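Local coordinates for protein ORF14 (PDB 2WPX) that binds acetyl-CoA as a tandem GNAT protein of the clavulanic acid biosynthesis pathway and is probably an acyltransferase, at residues A[35-47]-A[254-266]. Residues are numbered along the deposited sequence; the frame is centred on the assembly and turned at random.
Sequences GPRAAPPCNVDMV and VSKTTGNPAYALQ
Ala39, Pro40 and Cys42, in the loop before helix 43-51 and at its N-cap, meet the loop between strands 247-256 and 263-271 in a largely apolar surface contact that joins the two GNAT regions of the chain. At one end Ala39 and Pro40 lie over a face of the Tyr263 ring. Ala39 CA makes a CH-pi contact 3.9 Å from the ring centroid, Pro40 CD makes another at 4.3 Å, offset toward the rim, and Ala39 CB touches Tyr263 CD1 at 3.4 Å. Tyr263 CG is turned anti to its carbonyl carbon (chi1 -70°), the ring reaching from the start of its strand across to Ala39. The Pro40 ring also lies against the side-chain amide of Asn260.

Farther along, Cys42 caps the helix through its sulfur: SG accepts from Asp45 N in an almost straight bond (176°), and Gly259 N of the opposing loop donates to Cys42 SG in a weak, more bent bond of 3.4 Å. With SG anti to the backbone N (chi1 164°), beside the carbonyl carbon, the sulfur lies between Asp45 N and Gly259 N. Loop 257-262 is the turn of a beta-hairpin in the second GNAT region, its strands paired through Ser255 and Leu265. Asn260 to Tyr263 form a type I turn, and Lys256 NZ donates hydrogen bonds to Thr257 O at 2.8 Å and Asn260 O at 3.0 Å; Lys256 NZ and Tyr263 N reach Asn260 O from opposite faces of its carbonyl plane. Thr257 OG1 donates to Gly259 O, a bond within the loop, while Thr257 CB approaches Cys42 CB. Beyond the cap, Thr257 CG2 lies 4.0 Å from Asp45 OD1, whose carboxylate forms salt bridges with Arg231 and Arg233, also from the second GNAT region.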
# COMPACT_ATOMS: atom_id res chain seq x y z
N GLY A 35 -2.70 11.19 12.91
CA GLY A 35 -3.18 10.96 11.54
C GLY A 35 -4.25 9.89 11.47
O GLY A 35 -4.93 9.64 12.43
N PRO A 36 -4.41 9.25 10.31
CA PRO A 36 -5.36 8.14 10.12
C PRO A 36 -4.97 6.92 10.96
O PRO A 36 -3.81 6.71 11.26
CB PRO A 36 -5.22 7.81 8.64
CG PRO A 36 -4.52 9.02 8.04
CD PRO A 36 -3.68 9.58 9.08
N ARG A 37 -5.95 6.13 11.36
CA ARG A 37 -5.64 4.86 11.97
C ARG A 37 -4.53 4.20 11.14
O ARG A 37 -4.64 4.08 9.90
CB ARG A 37 -6.90 4.01 12.00
CG ARG A 37 -6.69 2.72 12.74
CD ARG A 37 -7.92 1.92 12.69
NE ARG A 37 -7.70 0.68 13.42
CZ ARG A 37 -8.67 -0.17 13.69
NH1 ARG A 37 -9.88 0.08 13.27
NH2 ARG A 37 -8.42 -1.27 14.36
N ALA A 38 -3.44 3.82 11.77
CA ALA A 38 -2.34 3.26 11.00
C ALA A 38 -1.35 2.54 11.86
O ALA A 38 -1.21 2.85 13.04
CB ALA A 38 -1.60 4.39 10.11
N ALA A 39 -0.64 1.56 11.26
CA ALA A 39 0.52 1.01 11.96
C ALA A 39 1.53 2.17 12.02
O ALA A 39 1.68 2.86 11.03
CB ALA A 39 1.09 -0.16 11.19
N PRO A 40 2.18 2.39 13.17
CA PRO A 40 3.34 3.32 13.25
C PRO A 40 4.36 3.03 12.14
O PRO A 40 4.50 1.90 11.69
CB PRO A 40 3.99 2.99 14.60
CG PRO A 40 2.80 2.30 15.44
CD PRO A 40 1.93 1.63 14.41
N PRO A 41 5.03 4.06 11.69
CA PRO A 41 6.04 3.91 10.65
C PRO A 41 7.11 3.07 11.22
O PRO A 41 7.43 3.24 12.37
CB PRO A 41 6.56 5.34 10.45
CG PRO A 41 5.45 6.20 10.90
CD PRO A 41 4.82 5.46 12.07
N CYS A 42 7.56 2.08 10.45
CA CYS A 42 8.75 1.29 10.78
C CYS A 42 9.97 1.94 10.09
O CYS A 42 10.03 2.07 8.86
CB CYS A 42 8.54 -0.15 10.28
SG CYS A 42 10.00 -1.13 10.18
N ASN A 43 10.93 2.34 10.90
CA ASN A 43 12.15 2.97 10.42
C ASN A 43 12.98 2.16 9.46
O ASN A 43 13.56 2.71 8.53
CB ASN A 43 12.97 3.45 11.62
CG ASN A 43 12.27 4.60 12.32
OD1 ASN A 43 11.31 5.11 11.81
ND2 ASN A 43 12.73 5.00 13.48
N VAL A 44 13.05 0.86 9.70
CA VAL A 44 13.65 -0.04 8.71
C VAL A 44 12.93 0.06 7.37
O VAL A 44 13.56 0.33 6.33
CB VAL A 44 13.66 -1.49 9.27
CG1 VAL A 44 14.26 -2.53 8.21
CG2 VAL A 44 14.48 -1.47 10.62
N ASP A 45 11.61 -0.15 7.39
CA ASP A 45 10.79 0.03 6.19
C ASP A 45 11.04 1.39 5.54
O ASP A 45 11.33 1.49 4.33
CB ASP A 45 9.33 -0.14 6.60
CG ASP A 45 8.37 -0.04 5.45
OD1 ASP A 45 7.21 0.35 5.72
OD2 ASP A 45 8.74 -0.36 4.30
N MET A 46 10.94 2.47 6.33
CA MET A 46 11.02 3.81 5.73
C MET A 46 12.37 4.11 5.08
O MET A 46 12.43 4.62 3.97
CB MET A 46 10.67 4.92 6.72
CG MET A 46 9.22 4.94 7.16
SD MET A 46 7.87 4.79 5.94
CE MET A 46 8.35 5.92 4.75
N VAL A 47 13.44 3.82 5.82
CA VAL A 47 14.75 4.13 5.35
C VAL A 47 15.05 3.26 4.15
O VAL A 47 15.68 3.72 3.20
CB VAL A 47 15.84 3.96 6.46
CG1 VAL A 47 17.28 4.12 5.81
CG2 VAL A 47 15.60 4.96 7.62
N VAL A 254 0.22 -12.21 3.03
CA VAL A 254 0.43 -11.23 4.07
C VAL A 254 1.91 -10.71 4.04
O VAL A 254 2.89 -11.46 3.76
CB VAL A 254 0.05 -11.78 5.48
CG1 VAL A 254 0.35 -10.77 6.57
CG2 VAL A 254 -1.46 -12.10 5.54
N SER A 255 2.05 -9.42 4.35
CA SER A 255 3.32 -8.76 4.36
C SER A 255 3.48 -8.30 5.81
O SER A 255 2.53 -7.88 6.46
CB SER A 255 3.21 -7.57 3.38
OG SER A 255 4.34 -6.76 3.42
N LYS A 256 4.68 -8.41 6.36
CA LYS A 256 4.88 -8.06 7.79
C LYS A 256 6.17 -7.25 7.86
O LYS A 256 7.17 -7.71 7.35
CB LYS A 256 5.06 -9.34 8.60
CG LYS A 256 5.59 -9.14 10.01
CD LYS A 256 4.36 -8.97 10.95
CE LYS A 256 4.65 -8.06 12.18
NZ LYS A 256 5.19 -6.70 11.77
N THR A 257 6.13 -6.06 8.46
CA THR A 257 7.34 -5.22 8.67
C THR A 257 8.24 -5.72 9.84
O THR A 257 7.82 -6.52 10.69
CB THR A 257 7.02 -3.71 8.82
OG1 THR A 257 6.11 -3.53 9.91
CG2 THR A 257 6.36 -3.11 7.61
N THR A 258 9.50 -5.30 9.83
CA THR A 258 10.37 -5.59 10.94
C THR A 258 9.74 -5.03 12.23
O THR A 258 9.62 -5.73 13.21
CB THR A 258 11.81 -5.03 10.73
OG1 THR A 258 12.45 -5.73 9.67
CG2 THR A 258 12.69 -5.24 11.99
N GLY A 259 9.33 -3.79 12.20
CA GLY A 259 8.74 -3.14 13.38
C GLY A 259 7.26 -3.50 13.54
O GLY A 259 6.63 -4.02 12.61
N ASN A 260 6.72 -3.19 14.73
CA ASN A 260 5.29 -3.31 14.99
C ASN A 260 4.84 -4.76 14.99
O ASN A 260 4.13 -5.16 14.09
CB ASN A 260 4.49 -2.56 13.90
CG ASN A 260 4.85 -1.10 13.82
OD1 ASN A 260 4.94 -0.52 12.74
ND2 ASN A 260 5.05 -0.48 14.99
N PRO A 261 5.26 -5.54 16.00
CA PRO A 261 4.93 -6.97 16.06
C PRO A 261 3.44 -7.29 16.01
O PRO A 261 3.06 -8.42 15.70
CB PRO A 261 5.48 -7.41 17.43
CG PRO A 261 6.54 -6.31 17.81
CD PRO A 261 6.05 -5.06 17.16
N ALA A 262 2.61 -6.34 16.40
CA ALA A 262 1.17 -6.52 16.42
C ALA A 262 0.46 -6.18 15.11
O ALA A 262 -0.75 -6.32 15.02
CB ALA A 262 0.55 -5.64 17.59
N TYR A 263 1.16 -5.69 14.10
CA TYR A 263 0.47 -5.27 12.90
C TYR A 263 0.89 -6.10 11.68
O TYR A 263 2.00 -6.53 11.59
CB TYR A 263 0.73 -3.80 12.59
CG TYR A 263 0.09 -2.82 13.54
CD1 TYR A 263 -0.98 -2.02 13.12
CD2 TYR A 263 0.56 -2.68 14.86
CE1 TYR A 263 -1.56 -1.13 13.94
CE2 TYR A 263 -0.02 -1.74 15.70
CZ TYR A 263 -1.08 -0.99 15.22
OH TYR A 263 -1.68 -0.07 15.99
N ALA A 264 -0.02 -6.31 10.74
CA ALA A 264 0.36 -7.02 9.53
C ALA A 264 -0.53 -6.56 8.40
O ALA A 264 -1.57 -5.92 8.61
CB ALA A 264 0.33 -8.56 9.76
N LEU A 265 -0.08 -6.78 7.19
CA LEU A 265 -0.83 -6.29 6.03
C LEU A 265 -1.30 -7.49 5.19
O LEU A 265 -0.52 -8.35 4.84
CB LEU A 265 0.02 -5.28 5.26
CG LEU A 265 -0.42 -4.50 4.02
CD1 LEU A 265 -0.68 -5.43 2.84
CD2 LEU A 265 -1.63 -3.58 4.28
N GLN A 266 -2.60 -7.59 4.94
CA GLN A 266 -3.13 -8.63 4.06
C GLN A 266 -3.18 -8.09 2.70
O GLN A 266 -3.80 -7.06 2.47
CB GLN A 266 -4.54 -9.06 4.47
CG GLN A 266 -5.14 -10.20 3.61
CD GLN A 266 -6.51 -10.65 4.10
OE1 GLN A 266 -6.60 -11.57 4.92
NE2 GLN A 266 -7.60 -9.98 3.63